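Local coordinates for protein transcription anti-terminator antagonist UpxZ (Bacteroides uniformis ATCC 8492, PDB 4EPZ) that probably antagonises transcription anti-termination and so takes part in regulating capsular polysaccharide synthesis, at residues 44-49 / 68-73; 62-67 / 105-110. All blocks are in the same frame, centred on the assembly; numbering follows the deposited sequence.

Contact 1: 44-49 / 68-73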
# COMPACT_ATOMS: atom_id res chain seq x y z
N ARG A 44 -1.28 13.81 -6.23
CA ARG A 44 -2.37 13.39 -5.34
C ARG A 44 -1.85 12.91 -3.97
O ARG A 44 -2.43 13.24 -2.94
CB ARG A 44 -3.21 12.30 -5.99
CG ARG A 44 -4.11 12.84 -7.12
CD ARG A 44 -4.85 11.69 -7.75
NE ARG A 44 -5.86 12.12 -8.72
CZ ARG A 44 -7.17 12.20 -8.47
NH1 ARG A 44 -7.64 11.93 -7.26
NH2 ARG A 44 -8.02 12.54 -9.43
N SER A 45 -0.75 12.16 -3.97
CA SER A 45 -0.13 11.68 -2.73
C SER A 45 0.35 12.89 -1.91
O SER A 45 0.01 12.99 -0.73
CB SER A 45 1.02 10.73 -3.03
OG SER A 45 0.54 9.60 -3.74
N ASP A 46 1.06 13.83 -2.56
CA ASP A 46 1.55 15.04 -1.88
C ASP A 46 0.39 15.85 -1.31
O ASP A 46 0.48 16.31 -0.17
CB ASP A 46 2.41 15.88 -2.83
CG ASP A 46 3.82 15.34 -3.00
OD1 ASP A 46 4.25 14.49 -2.17
OD2 ASP A 46 4.51 15.80 -3.94
N SER A 47 -0.72 16.01 -2.06
CA SER A 47 -1.86 16.79 -1.58
C SER A 47 -2.50 16.14 -0.33
O SER A 47 -2.87 16.85 0.61
CB SER A 47 -2.89 16.94 -2.69
OG SER A 47 -4.03 17.66 -2.24
N LEU A 48 -2.62 14.81 -0.31
CA LEU A 48 -3.26 14.10 0.79
C LEU A 48 -2.35 13.89 2.01
O LEU A 48 -2.85 13.67 3.12
CB LEU A 48 -3.73 12.73 0.28
CG LEU A 48 -5.08 12.71 -0.46
CD1 LEU A 48 -5.35 11.33 -1.06
CD2 LEU A 48 -6.26 13.05 0.49
N PHE A 49 -1.03 13.95 1.81
CA PHE A 49 -0.05 13.67 2.86
C PHE A 49 -0.26 14.48 4.16
O PHE A 49 -0.13 13.90 5.24
CB PHE A 49 1.36 13.90 2.32
CG PHE A 49 2.42 13.60 3.36
CD1 PHE A 49 2.70 12.29 3.74
CD2 PHE A 49 3.14 14.64 3.95
CE1 PHE A 49 3.70 12.02 4.69
CE2 PHE A 49 4.15 14.37 4.90
CZ PHE A 49 4.40 13.07 5.28
N MSE A 68 0.52 3.32 -1.01
CA MSE A 68 0.37 2.83 -2.38
C MSE A 68 0.84 3.88 -3.41
O MSE A 68 1.59 3.54 -4.33
CB MSE A 68 -1.08 2.42 -2.66
CG MSE A 68 -1.46 1.18 -1.88
SE MSE A 68 -3.23 0.59 -2.37
CE MSE A 68 -2.89 0.09 -4.23
N GLY A 69 0.43 5.14 -3.20
CA GLY A 69 0.74 6.27 -4.08
C GLY A 69 2.23 6.49 -4.19
O GLY A 69 2.79 6.50 -5.30
N TYR A 70 2.91 6.64 -3.04
CA TYR A 70 4.36 6.87 -3.04
C TYR A 70 5.14 5.62 -3.53
O TYR A 70 6.22 5.78 -4.11
CB TYR A 70 4.86 7.33 -1.67
CG TYR A 70 4.50 8.76 -1.33
CD1 TYR A 70 4.86 9.81 -2.17
CD2 TYR A 70 3.83 9.08 -0.15
CE1 TYR A 70 4.51 11.14 -1.88
CE2 TYR A 70 3.50 10.40 0.16
CZ TYR A 70 3.84 11.42 -0.70
OH TYR A 70 3.51 12.72 -0.39
N ASN A 71 4.58 4.41 -3.40
CA ASN A 71 5.26 3.25 -3.96
C ASN A 71 5.02 3.15 -5.45
O ASN A 71 5.90 2.67 -6.16
CB ASN A 71 4.83 1.94 -3.30
CG ASN A 71 5.69 1.66 -2.10
OD1 ASN A 71 6.89 1.33 -2.21
ND2 ASN A 71 5.16 1.98 -0.93
N ALA A 72 3.84 3.57 -5.93
CA ALA A 72 3.47 3.47 -7.35
C ALA A 72 4.26 4.45 -8.24
O ALA A 72 4.70 4.08 -9.33
CB ALA A 72 1.98 3.72 -7.54
N THR A 73 4.37 5.71 -7.81
CA THR A 73 5.00 6.74 -8.65
C THR A 73 6.52 6.55 -8.75
O THR A 73 7.17 6.28 -7.74
CB THR A 73 4.63 8.17 -8.19
OG1 THR A 73 5.17 9.10 -9.15
CG2 THR A 73 5.15 8.51 -6.77
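The hydroxyl of Tyr70 reaches across to helix 32-49 and gives a hydrogen bond to Asp46, OH to OD1, over 2.6 Å. OD1 lies in the plane of the phenol ring at its edge and accepts through its anti lone pair, the one turned away from OD2. Lys83 forms a salt bridge with the same oxygen, so OD1 is held by two partners. Ser45 OG bonds back to the carbonyl of Val41 one turn earlier and sits 3.4 Å from Gly69 CA.

Among the apolar contacts, Ser45 CB lies over one face of the Tyr70 ring in a CH-pi contact, 3.8 Å from the centroid and 16° off the normal. Phe49 crosses Tyr70 at about a right angle, CD1 4.1 Å from CE2. A leucine in place of Tyr70 would probably leave Asp46 OD1 without its phenol donor, Ser45 CB without a ring to rest on, and a gap beside Phe49.

Gly69 lets the backbones come close, Ser45 CA to Gly69 CA 5.6 Å, where a CB would clash with Ser45 OG. This is an antiparallel helix pair of an all-helical fold, the two segments running roughly antiparallel with their directions 147° apart. Helix 80-92 packs on Phe49 and Tyr70 through Lys83, while helix 5-20 meets Ser45 through Leu12.

Contact 2: 62-67 / 105-110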
# COMPACT_ATOMS: atom_id res chain seq x y z
N LEU A 62 -6.70 6.59 4.19
CA LEU A 62 -5.74 7.64 3.86
C LEU A 62 -4.31 7.07 3.82
O LEU A 62 -3.56 7.29 2.85
CB LEU A 62 -5.82 8.75 4.91
CG LEU A 62 -6.89 9.83 4.75
CD1 LEU A 62 -6.88 10.74 6.00
CD2 LEU A 62 -6.60 10.72 3.51
N CYS A 63 -3.92 6.34 4.88
CA CYS A 63 -2.59 5.75 4.97
C CYS A 63 -2.34 4.77 3.85
O CYS A 63 -1.25 4.76 3.29
CB CYS A 63 -2.40 5.08 6.31
SG CYS A 63 -2.21 6.28 7.64
N LEU A 64 -3.33 3.91 3.56
CA LEU A 64 -3.15 2.96 2.48
C LEU A 64 -2.97 3.68 1.15
O LEU A 64 -2.05 3.34 0.40
CB LEU A 64 -4.32 1.97 2.40
CG LEU A 64 -4.18 0.93 1.27
CD1 LEU A 64 -2.94 0.05 1.47
CD2 LEU A 64 -5.45 0.09 1.15
N ALA A 65 -3.81 4.70 0.87
CA ALA A 65 -3.67 5.47 -0.37
C ALA A 65 -2.26 6.09 -0.49
O ALA A 65 -1.66 6.04 -1.56
CB ALA A 65 -4.72 6.58 -0.45
N LEU A 66 -1.75 6.64 0.61
CA LEU A 66 -0.44 7.33 0.61
C LEU A 66 0.69 6.36 0.39
O LEU A 66 1.59 6.66 -0.39
CB LEU A 66 -0.25 8.10 1.91
CG LEU A 66 -1.14 9.33 2.06
CD1 LEU A 66 -1.07 9.85 3.51
CD2 LEU A 66 -0.75 10.43 1.02
N LEU A 67 0.65 5.19 1.06
CA LEU A 67 1.71 4.19 0.91
C LEU A 67 1.72 3.63 -0.50
O LEU A 67 2.78 3.47 -1.12
CB LEU A 67 1.54 3.05 1.94
CG LEU A 67 2.80 2.33 2.41
CD1 LEU A 67 3.95 3.32 2.70
CD2 LEU A 67 2.46 1.46 3.64
N MSE A 105 -5.93 -6.09 5.61
CA MSE A 105 -5.01 -6.99 4.90
C MSE A 105 -4.02 -6.20 4.01
O MSE A 105 -2.81 -6.45 4.01
CB MSE A 105 -5.80 -7.96 4.02
CG MSE A 105 -4.90 -8.91 3.24
SE MSE A 105 -3.97 -10.16 4.46
CE MSE A 105 -2.71 -10.79 3.03
N ARG A 106 -4.53 -5.23 3.27
CA ARG A 106 -3.69 -4.39 2.39
C ARG A 106 -2.70 -3.57 3.21
O ARG A 106 -1.54 -3.47 2.83
CB ARG A 106 -4.58 -3.50 1.50
CG ARG A 106 -5.31 -4.36 0.45
CD ARG A 106 -6.40 -3.55 -0.20
NE ARG A 106 -6.81 -4.16 -1.47
CZ ARG A 106 -7.83 -3.72 -2.21
NH1 ARG A 106 -8.58 -2.71 -1.79
NH2 ARG A 106 -8.13 -4.31 -3.36
N LEU A 107 -3.12 -3.05 4.37
CA LEU A 107 -2.21 -2.25 5.20
C LEU A 107 -1.10 -3.17 5.77
O LEU A 107 0.07 -2.77 5.84
CB LEU A 107 -2.95 -1.58 6.33
CG LEU A 107 -3.77 -0.35 5.94
CD1 LEU A 107 -4.74 0.01 7.08
CD2 LEU A 107 -2.84 0.87 5.69
N LEU A 108 -1.48 -4.36 6.23
CA LEU A 108 -0.47 -5.30 6.75
C LEU A 108 0.52 -5.67 5.67
O LEU A 108 1.72 -5.71 5.96
CB LEU A 108 -1.10 -6.59 7.30
CG LEU A 108 -1.95 -6.48 8.58
CD1 LEU A 108 -2.89 -7.69 8.66
CD2 LEU A 108 -1.03 -6.40 9.83
N THR A 109 0.05 -5.89 4.42
CA THR A 109 0.92 -6.33 3.34
C THR A 109 1.85 -5.19 2.92
O THR A 109 3.07 -5.39 2.80
CB THR A 109 0.07 -6.87 2.18
OG1 THR A 109 -0.69 -7.95 2.70
CG2 THR A 109 0.93 -7.33 1.02
N TRP A 110 1.29 -4.01 2.64
CA TRP A 110 2.12 -2.85 2.27
C TRP A 110 3.05 -2.44 3.41
O TRP A 110 4.21 -2.08 3.14
CB TRP A 110 1.23 -1.68 1.85
CG TRP A 110 0.79 -1.85 0.44
CD1 TRP A 110 -0.39 -2.36 0.01
CD2 TRP A 110 1.63 -1.74 -0.72
NE1 TRP A 110 -0.40 -2.46 -1.37
CE2 TRP A 110 0.84 -2.10 -1.84
CE3 TRP A 110 2.94 -1.27 -0.94
CZ2 TRP A 110 1.33 -2.04 -3.15
CZ3 TRP A 110 3.42 -1.22 -2.24
CH2 TRP A 110 2.64 -1.63 -3.32
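Leu64 pushes its forked end between Arg106 and Trp110. Its CG stands anti to the backbone N (chi1 180°), which carries the fork out toward helix 102-115. Both methyls lie against Arg106 CB, CD2 at 3.7 Å and CD1 slightly farther off. CD2 goes on to touch CD of the arginine, whereas CD1 comes within 3.8 Å of Trp110 CD1, on the pyrrole part of the indole. The leucine crosses the tryptophan side chain at about a right angle. Behind the fork, Leu64 CB meets Leu107 CD2 at 3.8 Å, and the same methyl is 3.7 Å from the backbone N of Leu64. On Leu107, CD2 is the branch that reaches helix 56-72, and it also touches Cys63 CB more loosely.

Two helices of an all-helical fold meet here, with segment axes 10.0 Å apart and crossing at 41°. The seam contains no hydrogen bond and is made almost wholly by apolar side-chain atoms, including the aliphatic part of Arg106. That chain is extended from CG to NE, and its far end turns from Leu64; it also packs against Glu139 of helix 138-152.

One turn on, Leu67 and Trp110 lie alongside one another, pointing opposite ways, with Leu67 CD2 3.8 Å from Trp110 CB. The indole of Trp110 also makes an edge-to-face contact with the ring of Phe150. On the side of helix 102-115 turned from this seam, Thr109 OG1 donates to Met105 O over 2.9 Å. The hydroxyl stands above the carbonyl plane, and the backbone N of Thr109 reaches the same oxygen from the opposite face.

Contact 1 and contact 2 share helix 56-72, whose residues 62-67 and 68-73 follow one another directly; their centres are 11 Å apart. Along the chain the order is 44-49, 62-67, 68-73, 105-110, so the segments of the two contacts alternate. Helix 56-72 thereby joins helix 32-49 through contact 1 and helix 102-115 through contact 2. The contacts also touch: Leu66 CD2 packs 3.2 Å from Ser45 O, and Asn71 CB lies 3.6 Å from Trp110 CZ3. The shared helix and this direct touching make them parts of one helical core, with contact 2 nearer the centre of the chain. All four segments belong to the region that defines the UpxZ family.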